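Local atomic coordinates of pyroglutatmate porin OpdO (Pseudomonas aeruginosa, PDB entry 3SZV), a protein that forms a beta-barrel in the bacterial outer membrane and probably acts as a porin, in a family of carboxylate channels. Residues 220-225 against 293-298. Numbering follows the deposited sequence.
With C8E ((hydroxyethyloxy)tri(ethyloxy)octane), chain I; C8E ((hydroxyethyloxy)tri(ethyloxy)octane), chain H.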
loop_
_atom_site.group_PDB
_atom_site.type_symbol
_atom_site.label_atom_id
_atom_site.label_comp_id
_atom_site.label_asym_id
_atom_site.label_seq_id
_atom_site.Cartn_x
_atom_site.Cartn_y
_atom_site.Cartn_z
ATOM N N GLN A 220 -1.274 -17.450 -5.400
ATOM C CA GLN A 220 -2.366 -16.543 -5.723
ATOM C C GLN A 220 -2.163 -15.918 -7.095
ATOM O O GLN A 220 -1.048 -15.544 -7.453
ATOM C CB GLN A 220 -2.460 -15.452 -4.662
ATOM C CG GLN A 220 -3.693 -14.558 -4.751
ATOM C CD GLN A 220 -3.753 -13.604 -3.584
ATOM O OE1 GLN A 220 -2.761 -12.974 -3.248
ATOM N NE2 GLN A 220 -4.913 -13.513 -2.930
ATOM N N THR A 221 -3.240 -15.823 -7.861
ATOM C CA THR A 221 -3.221 -15.155 -9.155
ATOM C C THR A 221 -4.286 -14.082 -9.158
ATOM O O THR A 221 -5.386 -14.299 -8.637
ATOM C CB THR A 221 -3.469 -16.149 -10.285
ATOM O OG1 THR A 221 -2.422 -17.128 -10.262
ATOM C CG2 THR A 221 -3.482 -15.444 -11.658
ATOM N N PHE A 222 -3.954 -12.928 -9.730
ATOM C CA PHE A 222 -4.834 -11.760 -9.807
ATOM C C PHE A 222 -5.010 -11.352 -11.260
ATOM O O PHE A 222 -4.037 -11.258 -12.017
ATOM C CB PHE A 222 -4.215 -10.586 -9.026
ATOM C CG PHE A 222 -4.857 -9.236 -9.304
ATOM C CD1 PHE A 222 -5.876 -8.765 -8.496
ATOM C CD2 PHE A 222 -4.451 -8.457 -10.383
ATOM C CE1 PHE A 222 -6.477 -7.530 -8.752
ATOM C CE2 PHE A 222 -5.036 -7.221 -10.641
ATOM C CZ PHE A 222 -6.050 -6.759 -9.821
ATOM N N ALA A 223 -6.255 -11.119 -11.657
ATOM C CA ALA A 223 -6.540 -10.498 -12.945
ATOM C C ALA A 223 -7.320 -9.225 -12.687
ATOM O O ALA A 223 -8.186 -9.186 -11.817
ATOM C CB ALA A 223 -7.333 -11.448 -13.842
ATOM N N GLY A 224 -7.018 -8.179 -13.444
ATOM C CA GLY A 224 -7.704 -6.915 -13.271
ATOM C C GLY A 224 -7.948 -6.219 -14.592
ATOM O O GLY A 224 -7.215 -6.419 -15.559
ATOM N N LEU A 225 -9.004 -5.417 -14.639
ATOM C CA LEU A 225 -9.300 -4.629 -15.826
ATOM C C LEU A 225 -9.708 -3.274 -15.311
ATOM O O LEU A 225 -10.606 -3.175 -14.469
ATOM C CB LEU A 225 -10.455 -5.271 -16.608
ATOM C CG LEU A 225 -10.672 -4.824 -18.052
ATOM C CD1 LEU A 225 -9.419 -5.052 -18.895
ATOM C CD2 LEU A 225 -11.869 -5.555 -18.664
ATOM N N ASP A 293 -0.586 -4.591 2.842
ATOM C CA ASP A 293 -1.908 -4.128 2.419
ATOM C C ASP A 293 -2.508 -5.050 1.360
ATOM O O ASP A 293 -1.868 -5.327 0.339
ATOM C CB ASP A 293 -1.828 -2.715 1.822
ATOM C CG ASP A 293 -1.588 -1.637 2.855
ATOM O OD1 ASP A 293 -1.562 -1.932 4.066
ATOM O OD2 ASP A 293 -1.460 -0.470 2.434
ATOM N N PRO A 294 -3.743 -5.506 1.572
ATOM C CA PRO A 294 -4.390 -6.347 0.560
ATOM C C PRO A 294 -4.963 -5.488 -0.554
ATOM O O PRO A 294 -5.435 -4.372 -0.292
ATOM C CB PRO A 294 -5.516 -7.031 1.356
ATOM C CG PRO A 294 -5.924 -5.978 2.383
ATOM C CD PRO A 294 -4.600 -5.284 2.757
ATOM N N TYR A 295 -4.970 -6.011 -1.783
ATOM C CA TYR A 295 -5.448 -5.231 -2.923
ATOM C C TYR A 295 -6.950 -5.431 -3.123
ATOM O O TYR A 295 -7.411 -5.858 -4.191
ATOM C CB TYR A 295 -4.660 -5.611 -4.178
ATOM C CG TYR A 295 -4.687 -4.576 -5.279
ATOM C CD1 TYR A 295 -4.230 -3.289 -5.054
ATOM C CD2 TYR A 295 -5.123 -4.899 -6.556
ATOM C CE1 TYR A 295 -4.231 -2.342 -6.079
ATOM C CE2 TYR A 295 -5.125 -3.972 -7.579
ATOM C CZ TYR A 295 -4.691 -2.694 -7.331
ATOM O OH TYR A 295 -4.699 -1.762 -8.353
ATOM N N LEU A 296 -7.699 -5.075 -2.083
ATOM C CA LEU A 296 -9.153 -5.251 -2.056
ATOM C C LEU A 296 -9.827 -3.904 -2.173
ATOM O O LEU A 296 -9.421 -2.947 -1.512
ATOM C CB LEU A 296 -9.587 -5.926 -0.757
ATOM C CG LEU A 296 -9.132 -7.381 -0.607
ATOM C CD1 LEU A 296 -9.391 -7.855 0.821
ATOM C CD2 LEU A 296 -9.838 -8.303 -1.628
ATOM N N VAL A 297 -10.847 -3.813 -3.016
ATOM C CA VAL A 297 -11.499 -2.521 -3.223
ATOM C C VAL A 297 -12.131 -1.968 -1.949
ATOM O O VAL A 297 -12.233 -0.748 -1.797
ATOM C CB VAL A 297 -12.549 -2.535 -4.381
ATOM C CG1 VAL A 297 -11.906 -2.946 -5.730
ATOM C CG2 VAL A 297 -13.776 -3.407 -4.030
ATOM N N ASN A 298 -12.579 -2.849 -1.044
ATOM C CA ASN A 298 -13.212 -2.388 0.184
ATOM C C ASN A 298 -12.311 -2.453 1.423
ATOM O O ASN A 298 -12.791 -2.416 2.553
ATOM C CB ASN A 298 -14.538 -3.138 0.416
ATOM C CG ASN A 298 -15.629 -2.723 -0.578
ATOM O OD1 ASN A 298 -15.499 -1.730 -1.307
ATOM N ND2 ASN A 298 -16.727 -3.481 -0.594
HETATM C C4 C8E I . -2.187 -19.186 -8.262
HETATM C C5 C8E I . -0.828 -19.553 -8.851
HETATM C C6 C8E I . 0.234 -18.589 -8.334
HETATM C C7 C8E I . 1.563 -19.279 -8.083
HETATM C C8 C8E I . 2.325 -19.599 -9.362
HETATM O O9 C8E I . 3.712 -19.447 -9.126
HETATM C C10 C8E I . 4.088 -18.113 -8.855
HETATM C C11 C8E I . 5.169 -17.781 -9.874
HETATM O O12 C8E I . 5.614 -16.448 -9.827
HETATM C C13 C8E I . 6.888 -16.363 -10.428
HETATM C C14 C8E I . 7.745 -15.279 -9.786
HETATM O O15 C8E I . 8.866 -15.050 -10.610
HETATM C C16 C8E I . 10.015 -14.644 -9.902
HETATM C C17 C8E I . 10.251 -13.152 -10.153
HETATM O O18 C8E I . 11.481 -12.724 -9.611
HETATM C C19 C8E I . 12.254 -11.973 -10.525
HETATM C C20 C8E I . 12.649 -10.641 -9.892
HETATM O O21 C8E I . 14.044 -10.613 -9.672
HETATM O O12 C8E H . -17.787 -12.953 -10.484
HETATM C C13 C8E H . -16.552 -13.127 -11.136
HETATM C C14 C8E H . -16.276 -11.976 -12.104
HETATM O O15 C8E H . -14.880 -11.884 -12.302
HETATM C C16 C8E H . -14.424 -10.593 -12.647
HETATM C C17 C8E H . -13.637 -10.665 -13.950
HETATM O O18 C8E H . -13.008 -9.427 -14.215
HETATM C C19 C8E H . -11.801 -9.264 -13.506
HETATM C C20 C8E H . -10.633 -9.184 -14.490
HETATM O O21 C8E H . -11.049 -9.632 -15.760
#
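A weak hydrogen bond from Leu296 N to Pro294 O, 3.0 Å long, closes an inverse gamma turn centred on Tyr295, whose ring reaches across to Phe222. The setting is the OprD-type beta-barrel: Phe222 belongs to the wall strand 218-230, and Tyr295 to the long loop between strands 271-281 and 311-320, which here folds back into the barrel. The backbones stay well apart, Phe222 CA and Tyr295 CA being 9.5 Å from each other, and two aromatic rings bridge the gap. They form an offset edge-to-face pair, with the edge of Tyr295 turned to the face of Phe222, centroids 5.5 Å apart and planes at 69°. The touching edge of the tyrosine is its CD2-CE2 bond. Tyr295 CD2 meets Phe222 CE1 at 3.7 Å, and Tyr295 CE2 lies equally near Phe222 CZ, so the far end of the phenylalanine ring does the work. The CB of Phe222 points inward; CG anti to the backbone N (chi1 166°) then lays the ring beside its own carbonyl carbon, leaning toward Gly224. Arg242 of the adjacent strand 236-248 makes a cation-pi contact with Tyr295 and also touches Phe222, so the wall supplies both a charge and an apolar surface for the loop. The Ala223 side chain faces outward, its CB 4.1 Å from C20 of the chain H detergent. On the inner side, Gly224 brings no side chain against the phenylalanine ring, and its CA sits 3.8 Å from Phe222 CZ.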